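Local coordinates for protein argonaute (Marinitoga piezophila, PDB 5I4A), which uses short 5'-hydroxyl RNA guides to bind complementary target DNA or RNA and cleave it, acting as an RNA-guided endonuclease that prefers manganese, at residues L352-P355 and E356-T359; T363-I366 and N367-E370. All coordinates share one frame; numbering follows the deposited sequence.

Contact 1 (L352-P355 and E356-T359); sequences LYNP and EEFT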
ATOM      1  N   LEU A 352      24.257 -27.680   6.183  1.00 25.05           N
ATOM      2  CA  LEU A 352      24.682 -26.368   6.639  1.00 27.28           C
ATOM      3  C   LEU A 352      24.615 -25.361   5.500  1.00 23.90           C
ATOM      4  O   LEU A 352      24.711 -25.717   4.322  1.00 26.70           O
ATOM      5  CB  LEU A 352      26.107 -26.418   7.200  1.00 38.66           C
ATOM      6  CG  LEU A 352      26.333 -27.212   8.489  1.00 36.70           C
ATOM      7  CD1 LEU A 352      27.803 -27.200   8.869  1.00 38.64           C
ATOM      8  CD2 LEU A 352      25.478 -26.663   9.623  1.00 29.69           C
ATOM      9  N   TYR A 353      24.418 -24.098   5.863  1.00 26.54           N
ATOM     10  CA  TYR A 353      24.608 -22.997   4.937  1.00 27.94           C
ATOM     11  C   TYR A 353      25.504 -21.968   5.604  1.00 25.97           C
ATOM     12  O   TYR A 353      25.608 -21.908   6.831  1.00 25.75           O
ATOM     13  CB  TYR A 353      23.278 -22.361   4.494  1.00 20.83           C
ATOM     14  CG  TYR A 353      22.559 -21.554   5.555  1.00 27.94           C
ATOM     15  CD1 TYR A 353      21.672 -22.157   6.434  1.00 21.82           C
ATOM     16  CD2 TYR A 353      22.750 -20.182   5.657  1.00 25.53           C
ATOM     17  CE1 TYR A 353      21.006 -21.422   7.395  1.00 15.34           C
ATOM     18  CE2 TYR A 353      22.089 -19.440   6.615  1.00 26.14           C
ATOM     19  CZ  TYR A 353      21.219 -20.065   7.482  1.00 21.20           C
ATOM     20  OH  TYR A 353      20.555 -19.328   8.437  1.00 24.80           O
ATOM     21  N   ASN A 354      26.170 -21.178   4.780  1.00 22.42           N
ATOM     22  CA  ASN A 354      27.053 -20.137   5.283  1.00 24.11           C
ATOM     23  C   ASN A 354      26.212 -18.914   5.626  1.00 24.18           C
ATOM     24  O   ASN A 354      25.731 -18.227   4.720  1.00 23.30           O
ATOM     25  CB  ASN A 354      28.127 -19.809   4.241  1.00 25.38           C
ATOM     26  CG  ASN A 354      29.153 -18.810   4.741  1.00 33.29           C
ATOM     27  OD1 ASN A 354      28.813 -17.805   5.364  1.00 35.10           O
ATOM     28  ND2 ASN A 354      30.421 -19.079   4.458  1.00 32.92           N
ATOM     29  N   PRO A 355      26.016 -18.605   6.913  1.00 24.90           N
ATOM     30  CA  PRO A 355      25.175 -17.451   7.267  1.00 37.98           C
ATOM     31  C   PRO A 355      25.823 -16.119   6.952  1.00 43.01           C
ATOM     32  O   PRO A 355      25.120 -15.103   6.896  1.00 48.08           O
ATOM     33  CB  PRO A 355      24.965 -17.623   8.774  1.00 35.58           C
ATOM     34  CG  PRO A 355      26.215 -18.302   9.228  1.00 28.62           C
ATOM     35  CD  PRO A 355      26.636 -19.219   8.101  1.00 26.47           C
ATOM     36  N   GLU A 356      27.141 -16.093   6.756  1.00 44.04           N
ATOM     37  CA  GLU A 356      27.846 -14.869   6.406  1.00 41.55           C
ATOM     38  C   GLU A 356      27.600 -14.496   4.948  1.00 43.53           C
ATOM     39  O   GLU A 356      27.278 -13.344   4.636  1.00 43.20           O
ATOM     40  CB  GLU A 356      29.341 -15.055   6.678  1.00 52.15           C
ATOM     41  CG  GLU A 356      30.127 -13.798   6.964  1.00 62.79           C
ATOM     42  CD  GLU A 356      31.597 -14.099   7.196  1.00 72.25           C
ATOM     43  OE1 GLU A 356      31.912 -15.243   7.591  1.00 71.22           O
ATOM     44  OE2 GLU A 356      32.436 -13.204   6.970  1.00 76.87           O
ATOM     45  N   GLU A 357      27.732 -15.468   4.045  1.00 39.85           N
ATOM     46  CA  GLU A 357      27.540 -15.254   2.619  1.00 34.40           C
ATOM     47  C   GLU A 357      26.153 -15.644   2.132  1.00 34.93           C
ATOM     48  O   GLU A 357      25.787 -15.280   1.007  1.00 39.15           O
ATOM     49  CB  GLU A 357      28.588 -16.042   1.824  1.00 44.50           C
ATOM     50  CG  GLU A 357      30.019 -15.725   2.210  1.00 57.86           C
ATOM     51  CD  GLU A 357      30.386 -14.284   1.930  1.00 70.19           C
ATOM     52  OE1 GLU A 357      30.315 -13.871   0.753  1.00 79.49           O
ATOM     53  OE2 GLU A 357      30.734 -13.561   2.887  1.00 68.58           O
ATOM     54  N   PHE A 358      25.382 -16.373   2.943  1.00 32.42           N
ATOM     55  CA  PHE A 358      24.081 -16.910   2.537  1.00 33.37           C
ATOM     56  C   PHE A 358      24.227 -17.801   1.305  1.00 35.43           C
ATOM     57  O   PHE A 358      23.520 -17.650   0.306  1.00 36.77           O
ATOM     58  CB  PHE A 358      23.066 -15.787   2.311  1.00 36.28           C
ATOM     59  CG  PHE A 358      22.827 -14.949   3.531  1.00 37.71           C
ATOM     60  CD1 PHE A 358      22.031 -15.420   4.562  1.00 45.77           C
ATOM     61  CD2 PHE A 358      23.412 -13.701   3.661  1.00 42.13           C
ATOM     62  CE1 PHE A 358      21.818 -14.658   5.694  1.00 49.88           C
ATOM     63  CE2 PHE A 358      23.202 -12.932   4.790  1.00 47.56           C
ATOM     64  CZ  PHE A 358      22.402 -13.411   5.807  1.00 51.21           C
ATOM     65  N   THR A 359      25.162 -18.744   1.394  1.00 29.99           N
ATOM     66  CA  THR A 359      25.490 -19.656   0.312  1.00 24.36           C
ATOM     67  C   THR A 359      25.355 -21.096   0.788  1.00 27.19           C
ATOM     68  O   THR A 359      25.424 -21.391   1.983  1.00 24.45           O
ATOM     69  CB  THR A 359      26.915 -19.419  -0.204  1.00 31.90           C
ATOM     70  OG1 THR A 359      27.839 -19.514   0.888  1.00 33.06           O
ATOM     71  CG2 THR A 359      27.032 -18.045  -0.847  1.00 40.57           C
TER

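Contact 2 (T363-I366 and N367-E370); sequences TEFI and NQIE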
ATOM      1  N   THR A 363      25.993 -30.087  -3.925  1.00 38.95           N
ATOM      2  CA  THR A 363      26.387 -31.479  -3.779  1.00 37.62           C
ATOM      3  C   THR A 363      25.597 -32.317  -4.771  1.00 27.45           C
ATOM      4  O   THR A 363      24.627 -31.852  -5.374  1.00 40.40           O
ATOM      5  CB  THR A 363      26.150 -31.998  -2.354  1.00 33.03           C
ATOM      6  OG1 THR A 363      24.746 -32.173  -2.136  1.00 29.69           O
ATOM      7  CG2 THR A 363      26.692 -31.020  -1.328  1.00 36.51           C
ATOM      8  N   GLU A 364      26.024 -33.569  -4.940  1.00 34.21           N
ATOM      9  CA  GLU A 364      25.272 -34.487  -5.789  1.00 36.72           C
ATOM     10  C   GLU A 364      23.843 -34.632  -5.290  1.00 27.81           C
ATOM     11  O   GLU A 364      22.889 -34.511  -6.065  1.00 30.07           O
ATOM     12  CB  GLU A 364      25.964 -35.848  -5.842  1.00 42.46           C
ATOM     13  CG  GLU A 364      25.219 -36.879  -6.681  1.00 51.57           C
ATOM     14  CD  GLU A 364      25.900 -38.233  -6.681  1.00 63.42           C
ATOM     15  OE1 GLU A 364      25.209 -39.251  -6.901  1.00 69.28           O
ATOM     16  OE2 GLU A 364      27.128 -38.282  -6.457  1.00 72.30           O
ATOM     17  N   PHE A 365      23.679 -34.870  -3.986  1.00 41.29           N
ATOM     18  CA  PHE A 365      22.348 -35.071  -3.419  1.00 38.92           C
ATOM     19  C   PHE A 365      21.462 -33.850  -3.629  1.00 28.50           C
ATOM     20  O   PHE A 365      20.311 -33.971  -4.066  1.00 28.43           O
ATOM     21  CB  PHE A 365      22.455 -35.391  -1.929  1.00 36.41           C
ATOM     22  CG  PHE A 365      21.134 -35.378  -1.217  1.00 38.79           C
ATOM     23  CD1 PHE A 365      20.295 -36.477  -1.274  1.00 40.83           C
ATOM     24  CD2 PHE A 365      20.722 -34.263  -0.506  1.00 29.83           C
ATOM     25  CE1 PHE A 365      19.074 -36.471  -0.627  1.00 37.53           C
ATOM     26  CE2 PHE A 365      19.497 -34.249   0.138  1.00 31.93           C
ATOM     27  CZ  PHE A 365      18.676 -35.355   0.080  1.00 24.98           C
ATOM     28  N   ILE A 366      21.975 -32.664  -3.300  1.00 30.38           N
ATOM     29  CA  ILE A 366      21.188 -31.445  -3.462  1.00 37.62           C
ATOM     30  C   ILE A 366      20.872 -31.207  -4.932  1.00 33.88           C
ATOM     31  O   ILE A 366      19.742 -30.853  -5.292  1.00 35.20           O
ATOM     32  CB  ILE A 366      21.932 -30.249  -2.839  1.00 38.58           C
ATOM     33  CG1 ILE A 366      22.046 -30.427  -1.323  1.00 40.53           C
ATOM     34  CG2 ILE A 366      21.236 -28.940  -3.190  1.00 40.73           C
ATOM     35  CD1 ILE A 366      22.999 -29.452  -0.664  1.00 42.22           C
ATOM     36  N   ASN A 367      21.858 -31.415  -5.807  1.00 37.54           N
ATOM     37  CA  ASN A 367      21.658 -31.136  -7.226  1.00 35.60           C
ATOM     38  C   ASN A 367      20.643 -32.089  -7.848  1.00 33.87           C
ATOM     39  O   ASN A 367      19.872 -31.690  -8.729  1.00 39.86           O
ATOM     40  CB  ASN A 367      22.994 -31.208  -7.964  1.00 44.69           C
ATOM     41  CG  ASN A 367      22.849 -30.998  -9.456  1.00 50.43           C
ATOM     42  OD1 ASN A 367      22.858 -29.865  -9.939  1.00 46.33           O
ATOM     43  ND2 ASN A 367      22.717 -32.092 -10.197  1.00 44.24           N
ATOM     44  N   GLN A 368      20.620 -33.348  -7.407  1.00 38.95           N
ATOM     45  CA  GLN A 368      19.692 -34.320  -7.976  1.00 38.92           C
ATOM     46  C   GLN A 368      18.281 -34.194  -7.421  1.00 46.38           C
ATOM     47  O   GLN A 368      17.392 -34.921  -7.878  1.00 44.99           O
ATOM     48  CB  GLN A 368      20.202 -35.753  -7.761  1.00 43.86           C
ATOM     49  CG  GLN A 368      20.431 -36.175  -6.310  1.00 48.18           C
ATOM     50  CD  GLN A 368      19.166 -36.592  -5.583  1.00 58.67           C
ATOM     51  OE1 GLN A 368      18.548 -37.602  -5.914  1.00 59.44           O
ATOM     52  NE2 GLN A 368      18.780 -35.813  -4.577  1.00 53.58           N
ATOM     53  N   ILE A 369      18.051 -33.304  -6.454  1.00 44.11           N
ATOM     54  CA  ILE A 369      16.711 -33.140  -5.904  1.00 32.88           C
ATOM     55  C   ILE A 369      15.785 -32.630  -6.995  1.00 39.13           C
ATOM     56  O   ILE A 369      16.044 -31.595  -7.623  1.00 36.68           O
ATOM     57  CB  ILE A 369      16.724 -32.198  -4.698  1.00 29.02           C
ATOM     58  CG1 ILE A 369      17.255 -32.927  -3.460  1.00 35.02           C
ATOM     59  CG2 ILE A 369      15.325 -31.642  -4.442  1.00 33.90           C
ATOM     60  CD1 ILE A 369      17.431 -32.035  -2.250  1.00 35.02           C
ATOM     61  N   GLU A 370      14.703 -33.357  -7.228  1.00 34.36           N
ATOM     62  CA  GLU A 370      13.677 -32.972  -8.180  1.00 44.07           C
ATOM     63  C   GLU A 370      12.364 -32.754  -7.433  1.00 48.20           C
ATOM     64  O   GLU A 370      12.282 -32.925  -6.214  1.00 45.63           O
ATOM     65  CB  GLU A 370      13.524 -34.034  -9.271  1.00 52.40           C
ATOM     66  CG  GLU A 370      14.837 -34.593  -9.801  1.00 66.71           C
ATOM     67  CD  GLU A 370      15.035 -34.305 -11.274  1.00 75.21           C
ATOM     68  OE1 GLU A 370      14.417 -33.343 -11.776  1.00 82.37           O
ATOM     69  OE2 GLU A 370      15.802 -35.041 -11.931  1.00 71.39           O
TER
HETATM   70  O   HOH W   1      23.433 -34.285  -8.961  1.00 33.39           O

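Contact 1 (L352-P355 and E356-T359)
A tight surface turn of the Mid domain, closed by a G1 beta bulge, brings Phe358 and Thr359 together opposite Asn354. The bulge is held on one side by the bond from Asn354 N to Thr359 O, 2.9 Å long and lying in the carbonyl plane. Asn354 O takes weak bonds from both Phe358 N and Thr359 N. The bulge puts Phe358 at positive phi and psi (58° and 51°), a region glycine usually fills at this position.

Asparagine suits the start of the turn because its short amide can reach back to the main chain. With CG anti to the backbone N (chi1 -175°), OD1 meets two successive amides at the bend. The bond from Glu357 N to Asn354 OD1 measures 2.9 Å, with the donor well above the carbonyl plane, whereas the one from Glu356 N is bent and weak. Pro355, whose ring restricts phi and which has no N-H to satisfy, fits the corner. Pro355 O lies over one face of the Phe358 ring, 3.4 Å from Phe358 CZ and offset toward the rim. Thr359 OG1 rests against Asn354 CB at 3.4 Å.

The turn follows strand 350-352. Tyr353 is buried against strand 374-379, where its hydroxyl is hydrogen-bonded to Leu378 O, while Phe358 packs on Pro388 and Leu389 of helix 387-392.

Contact 2 (T363-I366 and N367-E370)
Asn367 N donates to Thr363 O at 2.8 Å, and Gln368 N to Glu364 O at 2.9 Å: these are the successive i to i+4 bonds of the short Mid-domain helix 364-367. Thr363 is its N-cap. Thr363 OG1 accepts an almost straight bond from Ile366 N, 3.0 Å long, and so occupies an amide of the first turn that has no preceding helical carbonyl to pair with. Threonine suits this place because its hydroxyl sits close to the main chain.

Past the last turn the chain tightens, and Ile369 N bonds to Ile366 O from well above the carbonyl plane. Asn396 ND2 is hydrogen-bonded to the carbonyls of both Ile366 and Ile369. A water donates to Glu364 O and accepts from Asn367 ND2, bridging the Glu364 carbonyl and the Asn367 side chain within the helix. Gln368 folds back over the helix. Its CG stands between the backbone N and carbonyl carbon (chi1 59°) and the chain bends again at chi2, which brings NE2 to Phe365 O; the modelled separation is too short to be taken literally, and the fine detail of this bond is doubtful. The Gln368 amide is turned only 16° from the plane of the Phe365 ring.

Phe365 packs on Leu341 and meets the ring of Phe351, while Ile369 packs on Leu397. Branched Ile369 supplies a compact apolar surface beside the helix: its CG1 lies over one face of the Phe365 ring, and Ile369 CD1 comes within 3.9 Å of Phe365 CE2.

Both contacts belong to the Mid domain and follow one another along a single connection of its parallel sheet. Contact 1 comes directly after strand 350-352; contact 2 contains helix 364-367 and leads on toward strand 374-379. Their centres are 18 Å apart, with no touch between them. The 352-359 turn comes to about 8 Å from the bound nucleic acid at its nearest atom, whereas the 363-370 segment stays about 19 Å away. Both lie far from the probable catalytic residues of the PIWI domain. Together they are parts of the crossover from strand 350-352 to strand 374-379, two strands that both pair in parallel with strand 295-302.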